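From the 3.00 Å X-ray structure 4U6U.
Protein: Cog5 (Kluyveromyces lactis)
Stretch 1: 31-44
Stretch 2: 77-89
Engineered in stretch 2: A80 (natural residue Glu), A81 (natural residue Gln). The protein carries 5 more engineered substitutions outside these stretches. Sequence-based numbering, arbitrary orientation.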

ATOM      1  N   THR B  31     -17.131 -27.989  -2.550  1.00 62.38           N
ATOM      2  CA  THR B  31     -17.690 -27.124  -3.553  1.00 56.83           C
ATOM      3  C   THR B  31     -17.288 -25.675  -3.308  1.00 71.79           C
ATOM      4  O   THR B  31     -16.779 -25.019  -4.222  1.00 74.45           O
ATOM      5  CB  THR B  31     -19.192 -27.283  -3.566  1.00 52.96           C
ATOM      6  OG1 THR B  31     -19.514 -28.147  -4.651  1.00 59.84           O
ATOM      7  CG2 THR B  31     -19.954 -25.904  -3.669  1.00 66.26           C
ATOM      8  N   THR B  32     -17.427 -25.212  -2.065  1.00 59.75           N
ATOM      9  CA  THR B  32     -17.190 -23.819  -1.773  1.00 55.92           C
ATOM     10  C   THR B  32     -15.741 -23.463  -2.046  1.00 78.15           C
ATOM     11  O   THR B  32     -15.445 -22.463  -2.704  1.00 92.87           O
ATOM     12  CB  THR B  32     -17.501 -23.470  -0.337  1.00 57.19           C
ATOM     13  OG1 THR B  32     -18.866 -23.765  -0.040  1.00 70.92           O
ATOM     14  CG2 THR B  32     -17.250 -21.991  -0.109  1.00 62.21           C
ATOM     15  N   LEU B  33     -14.843 -24.283  -1.513  1.00 79.27           N
ATOM     16  CA  LEU B  33     -13.428 -24.057  -1.665  1.00 75.96           C
ATOM     17  C   LEU B  33     -13.056 -24.012  -3.151  1.00 73.68           C
ATOM     18  O   LEU B  33     -12.387 -23.075  -3.629  1.00 77.94           O
ATOM     19  CB  LEU B  33     -12.660 -25.151  -0.921  1.00 84.19           C
ATOM     20  CG  LEU B  33     -11.240 -24.886  -0.406  1.00 84.37           C
ATOM     21  CD1 LEU B  33     -10.217 -25.296  -1.446  1.00 72.68           C
ATOM     22  CD2 LEU B  33     -11.073 -23.422  -0.014  1.00 79.02           C
ATOM     23  N   LEU B  34     -13.533 -25.001  -3.886  1.00 70.04           N
ATOM     24  CA  LEU B  34     -13.249 -25.086  -5.310  1.00 83.10           C
ATOM     25  C   LEU B  34     -13.741 -23.836  -6.062  1.00 84.38           C
ATOM     26  O   LEU B  34     -13.067 -23.327  -6.956  1.00 87.44           O
ATOM     27  CB  LEU B  34     -13.876 -26.361  -5.875  1.00 81.03           C
ATOM     28  CG  LEU B  34     -13.310 -26.880  -7.187  1.00 85.08           C
ATOM     29  CD1 LEU B  34     -11.803 -26.769  -7.209  1.00 75.28           C
ATOM     30  CD2 LEU B  34     -13.740 -28.317  -7.340  1.00 97.14           C
ATOM     31  N   ARG B  35     -14.905 -23.330  -5.687  1.00 74.11           N
ATOM     32  CA  ARG B  35     -15.405 -22.132  -6.327  1.00 78.06           C
ATOM     33  C   ARG B  35     -14.600 -20.900  -5.917  1.00 88.41           C
ATOM     34  O   ARG B  35     -14.341 -20.049  -6.767  1.00 94.37           O
ATOM     35  CB  ARG B  35     -16.885 -21.922  -6.013  1.00 85.49           C
ATOM     36  CG  ARG B  35     -17.803 -22.839  -6.770  1.00 71.16           C
ATOM     37  CD  ARG B  35     -19.181 -22.223  -6.962  1.00 65.68           C
ATOM     38  NE  ARG B  35     -19.899 -22.994  -7.962  1.00 69.14           N
ATOM     39  CZ  ARG B  35     -20.581 -24.099  -7.682  1.00 69.42           C
ATOM     40  NH1 ARG B  35     -20.630 -24.557  -6.434  1.00 57.07           N
ATOM     41  NH2 ARG B  35     -21.199 -24.755  -8.650  1.00 73.26           N
ATOM     42  N   SER B  36     -14.228 -20.787  -4.635  1.00 75.12           N
ATOM     43  CA  SER B  36     -13.331 -19.707  -4.203  1.00 91.30           C
ATOM     44  C   SER B  36     -12.105 -19.684  -5.109  1.00 90.36           C
ATOM     45  O   SER B  36     -11.712 -18.628  -5.624  1.00 87.19           O
ATOM     46  CB  SER B  36     -12.877 -19.860  -2.737  1.00 97.26           C
ATOM     47  OG  SER B  36     -13.752 -19.244  -1.800  1.00 99.35           O
ATOM     48  N   SER B  37     -11.541 -20.865  -5.342  1.00 80.91           N
ATOM     49  CA  SER B  37     -10.373 -20.993  -6.207  1.00 87.85           C
ATOM     50  C   SER B  37     -10.683 -20.527  -7.626  1.00 85.36           C
ATOM     51  O   SER B  37      -9.907 -19.795  -8.252  1.00 90.50           O
ATOM     52  CB  SER B  37      -9.913 -22.445  -6.244  1.00 85.78           C
ATOM     53  OG  SER B  37     -10.085 -23.027  -4.976  1.00 98.88           O
ATOM     54  N   LEU B  38     -11.838 -20.958  -8.116  1.00 81.07           N
ATOM     55  CA  LEU B  38     -12.244 -20.670  -9.472  1.00 87.37           C
ATOM     56  C   LEU B  38     -12.329 -19.160  -9.690  1.00 91.94           C
ATOM     57  O   LEU B  38     -11.658 -18.612 -10.562  1.00 86.27           O
ATOM     58  CB  LEU B  38     -13.585 -21.342  -9.763  1.00 83.54           C
ATOM     59  CG  LEU B  38     -13.606 -22.205 -11.021  1.00 83.31           C
ATOM     60  CD1 LEU B  38     -14.743 -21.766 -11.903  1.00 85.14           C
ATOM     61  CD2 LEU B  38     -12.283 -22.120 -11.770  1.00 84.92           C
ATOM     62  N   ILE B  39     -13.116 -18.495  -8.852  1.00 87.37           N
ATOM     63  CA  ILE B  39     -13.236 -17.050  -8.890  1.00 83.56           C
ATOM     64  C   ILE B  39     -11.856 -16.376  -8.828  1.00101.32           C
ATOM     65  O   ILE B  39     -11.588 -15.434  -9.577  1.00116.42           O
ATOM     66  CB  ILE B  39     -14.122 -16.538  -7.737  1.00 78.64           C
ATOM     67  CG1 ILE B  39     -15.487 -17.226  -7.752  1.00 64.91           C
ATOM     68  CG2 ILE B  39     -14.321 -15.044  -7.830  1.00 71.64           C
ATOM     69  CD1 ILE B  39     -16.477 -16.671  -6.699  1.00 66.00           C
ATOM     70  N   TYR B  40     -10.977 -16.871  -7.956  1.00107.26           N
ATOM     71  CA  TYR B  40      -9.621 -16.317  -7.823  1.00109.86           C
ATOM     72  C   TYR B  40      -8.900 -16.337  -9.165  1.00104.49           C
ATOM     73  O   TYR B  40      -8.450 -15.301  -9.652  1.00113.73           O
ATOM     74  CB  TYR B  40      -8.817 -17.110  -6.792  1.00107.99           C
ATOM     75  CG  TYR B  40      -7.424 -16.586  -6.479  1.00106.45           C
ATOM     76  CD1 TYR B  40      -7.240 -15.480  -5.653  1.00109.11           C
ATOM     77  CD2 TYR B  40      -6.292 -17.206  -6.998  1.00106.03           C
ATOM     78  CE1 TYR B  40      -5.965 -15.007  -5.348  1.00109.36           C
ATOM     79  CE2 TYR B  40      -5.020 -16.739  -6.705  1.00110.06           C
ATOM     80  CZ  TYR B  40      -4.860 -15.637  -5.885  1.00117.97           C
ATOM     81  OH  TYR B  40      -3.587 -15.174  -5.598  1.00123.21           O
ATOM     82  N   VAL B  41      -8.813 -17.523  -9.759  1.00 89.66           N
ATOM     83  CA  VAL B  41      -8.209 -17.704 -11.076  1.00 94.28           C
ATOM     84  C   VAL B  41      -8.788 -16.793 -12.176  1.00 92.66           C
ATOM     85  O   VAL B  41      -8.042 -16.189 -12.959  1.00 99.86           O
ATOM     86  CB  VAL B  41      -8.327 -19.166 -11.495  1.00 86.20           C
ATOM     87  CG1 VAL B  41      -8.369 -19.317 -13.019  1.00 87.73           C
ATOM     88  CG2 VAL B  41      -7.179 -19.947 -10.875  1.00 68.65           C
ATOM     89  N   HIS B  42     -10.110 -16.696 -12.239  1.00 76.58           N
ATOM     90  CA  HIS B  42     -10.759 -15.830 -13.222  1.00 93.99           C
ATOM     91  C   HIS B  42     -10.262 -14.411 -13.070  1.00111.33           C
ATOM     92  O   HIS B  42     -10.208 -13.647 -14.036  1.00126.16           O
ATOM     93  CB  HIS B  42     -12.272 -15.844 -13.066  1.00 96.60           C
ATOM     94  CG  HIS B  42     -12.959 -16.842 -13.934  1.00112.22           C
ATOM     95  ND1 HIS B  42     -13.491 -18.016 -13.442  1.00110.91           N
ATOM     96  CD2 HIS B  42     -13.204 -16.850 -15.263  1.00132.95           C
ATOM     97  CE1 HIS B  42     -14.037 -18.697 -14.430  1.00132.42           C
ATOM     98  NE2 HIS B  42     -13.877 -18.010 -15.548  1.00142.80           N
ATOM     99  N   MET B  43      -9.936 -14.065 -11.832  1.00104.05           N
ATOM    100  CA  MET B  43      -9.434 -12.744 -11.509  1.00103.85           C
ATOM    101  C   MET B  43      -7.994 -12.577 -11.934  1.00104.14           C
ATOM    102  O   MET B  43      -7.626 -11.563 -12.516  1.00118.13           O
ATOM    103  CB  MET B  43      -9.589 -12.498 -10.020  1.00 97.74           C
ATOM    104  CG  MET B  43     -11.020 -12.266  -9.646  1.00 99.73           C
ATOM    105  SD  MET B  43     -11.084 -11.197  -8.225  1.00213.04           S
ATOM    106  CE  MET B  43     -10.414 -12.312  -7.000  1.00148.88           C
ATOM    107  N   ILE B  44      -7.184 -13.583 -11.662  1.00115.46           N
ATOM    108  CA  ILE B  44      -5.828 -13.594 -12.160  1.00109.42           C
ATOM    109  C   ILE B  44      -5.795 -13.537 -13.684  1.00114.36           C
ATOM    110  O   ILE B  44      -4.970 -12.847 -14.279  1.00110.40           O
ATOM    111  CB  ILE B  44      -5.097 -14.820 -11.637  1.00110.60           C
ATOM    112  CG1 ILE B  44      -4.781 -14.570 -10.169  1.00110.37           C
ATOM    113  CG2 ILE B  44      -3.825 -15.086 -12.415  1.00113.24           C
ATOM    114  CD1 ILE B  44      -3.614 -15.325  -9.672  1.00120.73           C
ATOM    115  N   ILE B  77      -9.619  -9.352  -0.948  1.00116.18           N
ATOM    116  CA  ILE B  77     -10.927  -9.665  -0.371  1.00117.85           C
ATOM    117  C   ILE B  77     -11.246 -11.142  -0.512  1.00114.74           C
ATOM    118  O   ILE B  77     -11.635 -11.794   0.453  1.00132.43           O
ATOM    119  CB  ILE B  77     -12.080  -8.892  -1.036  1.00117.74           C
ATOM    120  CG1 ILE B  77     -11.953  -7.394  -0.786  1.00121.23           C
ATOM    121  CG2 ILE B  77     -13.398  -9.379  -0.492  1.00116.13           C
ATOM    122  CD1 ILE B  77     -12.942  -6.573  -1.559  1.00114.62           C
ATOM    123  N   ASN B  78     -11.130 -11.657  -1.730  1.00113.17           N
ATOM    124  CA  ASN B  78     -11.393 -13.066  -1.971  1.00113.40           C
ATOM    125  C   ASN B  78     -10.565 -13.987  -1.061  1.00117.10           C
ATOM    126  O   ASN B  78     -11.104 -14.968  -0.555  1.00123.14           O
ATOM    127  CB  ASN B  78     -11.154 -13.405  -3.449  1.00125.30           C
ATOM    128  CG  ASN B  78     -11.617 -14.817  -3.825  1.00133.19           C
ATOM    129  OD1 ASN B  78     -12.395 -15.452  -3.103  1.00134.56           O
ATOM    130  ND2 ASN B  78     -11.165 -15.294  -4.981  1.00136.70           N
ATOM    131  N   ILE B  79      -9.279 -13.683  -0.842  1.00121.89           N
ATOM    132  CA  ILE B  79      -8.446 -14.522   0.035  1.00117.02           C
ATOM    133  C   ILE B  79      -8.850 -14.424   1.513  1.00125.72           C
ATOM    134  O   ILE B  79      -8.633 -15.362   2.291  1.00120.44           O
ATOM    135  CB  ILE B  79      -6.937 -14.199  -0.079  1.00115.05           C
ATOM    136  CG1 ILE B  79      -6.661 -12.776   0.411  1.00127.50           C
ATOM    137  CG2 ILE B  79      -6.444 -14.432  -1.497  1.00113.60           C
ATOM    138  CD1 ILE B  79      -5.308 -12.574   1.113  1.00132.90           C
ATOM    139  N   ALA B  80      -9.438 -13.301   1.909  1.00127.02           N
ATOM    140  CA  ALA B  80      -9.769 -13.122   3.313  1.00144.26           C
ATOM    141  C   ALA B  80     -11.150 -13.688   3.598  1.00142.85           C
ATOM    142  O   ALA B  80     -11.420 -14.159   4.701  1.00139.02           O
ATOM    143  CB  ALA B  80      -9.701 -11.659   3.694  1.00163.88           C
ATOM    144  N   ALA B  81     -12.004 -13.675   2.578  1.00146.23           N
ATOM    145  CA  ALA B  81     -13.342 -14.249   2.653  1.00159.20           C
ATOM    146  C   ALA B  81     -13.304 -15.767   2.886  1.00150.14           C
ATOM    147  O   ALA B  81     -14.038 -16.296   3.721  1.00155.59           O
ATOM    148  CB  ALA B  81     -14.110 -13.919   1.393  1.00178.19           C
ATOM    149  N   ASN B  82     -12.448 -16.461   2.141  1.00134.48           N
ATOM    150  CA  ASN B  82     -12.060 -17.827   2.480  1.00127.47           C
ATOM    151  C   ASN B  82     -10.590 -17.885   2.787  1.00134.71           C
ATOM    152  O   ASN B  82      -9.784 -18.032   1.884  1.00137.44           O
ATOM    153  CB  ASN B  82     -12.378 -18.802   1.347  1.00135.72           C
ATOM    154  CG  ASN B  82     -13.761 -19.417   1.470  1.00159.22           C
ATOM    155  OD1 ASN B  82     -14.390 -19.761   0.468  1.00165.01           O
ATOM    156  ND2 ASN B  82     -14.210 -19.630   2.707  1.00164.21           N
ATOM    157  N   PRO B  83     -10.242 -17.791   4.078  1.00141.06           N
ATOM    158  CA  PRO B  83      -8.874 -17.953   4.573  1.00130.41           C
ATOM    159  C   PRO B  83      -8.297 -19.309   4.180  1.00127.30           C
ATOM    160  O   PRO B  83      -7.088 -19.461   4.017  1.00123.19           O
ATOM    161  CB  PRO B  83      -9.040 -17.852   6.092  1.00136.03           C
ATOM    162  CG  PRO B  83     -10.455 -18.219   6.350  1.00138.88           C
ATOM    163  CD  PRO B  83     -11.207 -17.665   5.183  1.00144.01           C
ATOM    164  N   ASN B  84      -9.178 -20.286   4.023  1.00124.38           N
ATOM    165  CA  ASN B  84      -8.797 -21.598   3.545  1.00127.45           C
ATOM    166  C   ASN B  84      -8.064 -21.546   2.198  1.00122.40           C
ATOM    167  O   ASN B  84      -7.243 -22.414   1.888  1.00122.67           O
ATOM    168  CB  ASN B  84     -10.053 -22.457   3.454  1.00131.31           C
ATOM    169  CG  ASN B  84     -10.539 -22.903   4.817  1.00149.56           C
ATOM    170  OD1 ASN B  84      -9.738 -23.199   5.706  1.00162.89           O
ATOM    171  ND2 ASN B  84     -11.852 -22.919   5.005  1.00143.37           N
ATOM    172  N   LEU B  85      -8.352 -20.502   1.421  1.00121.44           N
ATOM    173  CA  LEU B  85      -7.750 -20.285   0.099  1.00122.76           C
ATOM    174  C   LEU B  85      -6.227 -20.168   0.122  1.00122.74           C
ATOM    175  O   LEU B  85      -5.555 -20.574  -0.825  1.00121.30           O
ATOM    176  CB  LEU B  85      -8.317 -19.022  -0.554  1.00117.17           C
ATOM    177  CG  LEU B  85      -9.331 -19.103  -1.690  1.00116.39           C
ATOM    178  CD1 LEU B  85      -9.016 -18.042  -2.711  1.00114.56           C
ATOM    179  CD2 LEU B  85      -9.333 -20.460  -2.333  1.00139.56           C
ATOM    180  N   ALA B  86      -5.690 -19.581   1.186  1.00119.47           N
ATOM    181  CA  ALA B  86      -4.282 -19.204   1.229  1.00124.31           C
ATOM    182  C   ALA B  86      -3.344 -20.407   1.271  1.00134.18           C
ATOM    183  O   ALA B  86      -2.290 -20.399   0.647  1.00133.83           O
ATOM    184  CB  ALA B  86      -4.025 -18.317   2.438  1.00120.74           C
ATOM    185  N   THR B  87      -3.751 -21.448   1.985  1.00133.43           N
ATOM    186  CA  THR B  87      -2.906 -22.611   2.214  1.00128.78           C
ATOM    187  C   THR B  87      -2.986 -23.651   1.082  1.00131.67           C
ATOM    188  O   THR B  87      -2.984 -24.855   1.342  1.00142.09           O
ATOM    189  CB  THR B  87      -3.249 -23.280   3.570  1.00126.97           C
ATOM    190  OG1 THR B  87      -4.461 -24.040   3.477  1.00133.61           O
ATOM    191  CG2 THR B  87      -3.382 -22.225   4.658  1.00126.65           C
ATOM    192  N   LEU B  88      -3.098 -23.198  -0.164  1.00122.29           N
ATOM    193  CA  LEU B  88      -3.109 -24.123  -1.294  1.00122.51           C
ATOM    194  C   LEU B  88      -1.855 -23.921  -2.128  1.00134.24           C
ATOM    195  O   LEU B  88      -1.696 -22.867  -2.731  1.00121.32           O
ATOM    196  CB  LEU B  88      -4.361 -23.880  -2.130  1.00122.25           C
ATOM    197  CG  LEU B  88      -5.711 -24.185  -1.467  1.00121.53           C
ATOM    198  CD1 LEU B  88      -6.832 -23.715  -2.349  1.00120.30           C
ATOM    199  CD2 LEU B  88      -5.869 -25.666  -1.224  1.00123.58           C
ATOM    200  N   GLN B  89      -0.991 -24.936  -2.207  1.00157.33           N
ATOM    201  CA  GLN B  89       0.272 -24.835  -2.974  1.00178.31           C
ATOM    202  C   GLN B  89       0.215 -24.601  -4.484  1.00182.79           C
ATOM    203  O   GLN B  89       1.204 -24.846  -5.179  1.00188.29           O
ATOM    204  CB  GLN B  89       1.152 -26.069  -2.733  1.00182.84           C
ATOM    205  CG  GLN B  89       1.958 -25.995  -1.444  1.00186.83           C
ATOM    206  CD  GLN B  89       2.931 -27.149  -1.302  1.00194.89           C
ATOM    207  OE1 GLN B  89       2.766 -28.194  -1.932  1.00202.75           O
ATOM    208  NE2 GLN B  89       3.965 -26.955  -0.491  1.00192.74           N
TER

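Stretch 1 is helical throughout, from T31 to I44, and is part of a longer helix that extends beyond both ends. Stretch 2 begins as the last part of a helix, 77-81, and leaves helical geometry at N82. A 3-10 segment starts at P83. The two helices run nearly antiparallel, at 170°, with axes 10.3 Å apart at closest approach. The CA atoms of Y40 and N78 lie 6.9 Å apart, those of S36 and N82 7.1 Å, and those of S37 and L85 6.9 Å. Together the stretches bury 490 Å².

Two asparagines of stretch 2 make the polar contacts, and both reach S36. The hydroxyl of S36 donates to the side-chain carbonyl of N82, with OG of S36 2.4 Å from OD1 of N82. This is very short for a hydrogen bond, and at 3.00 Å resolution the exact length deserves caution. The CA-to-CB bonds of both residues point toward the opposite stretch, so the short serine side chain can reach its acceptor.

N78 packs as a knob among S36, I39, Y40 and M43. Its ND2 donates to the backbone O of S36 at 3.4 Å. The angle is good, 164°, but the bond is long and weak. That carbonyl is already the acceptor for the helical bond from Y40 N, at 3.0 Å from S36 O, so N78 adds a second donor to it. ND2 of N78 also lies 3.4 Å from N of Y40, but both are donors and no bond forms. The same ND2 is near the edge of the Y40 ring and 3.7 Å from CE of M43.

S37 bonds differently from S36. Its OG turns back along its own helix and donates to O of L33, 2.7 Å away. The L33 carbonyl also accepts from S37 N, at 2.9 Å from L33 O. With its hydroxyl proton engaged there, S37 meets stretch 2 through van der Waals contact: its OG is 3.8 Å from CD2 of L85.

Leucines fill the space beside these polar groups. CD1 of L33 meets CD1 of L88 at 3.8 Å, and CD2 of L33 lies 4.1 Å from CD2 of L85. The end of L85 comes nearer to the helix than its sideways CA-to-CB bond suggests. Its CD2 reaches CB of S36 at 3.6 Å, and its CD1 is 4.2 Å from CB of Y40. The Y40 ring also touches I79, CE1 to CG2 at 3.9 Å, while its hydroxyl is hydrogen-bonded elsewhere in the structure.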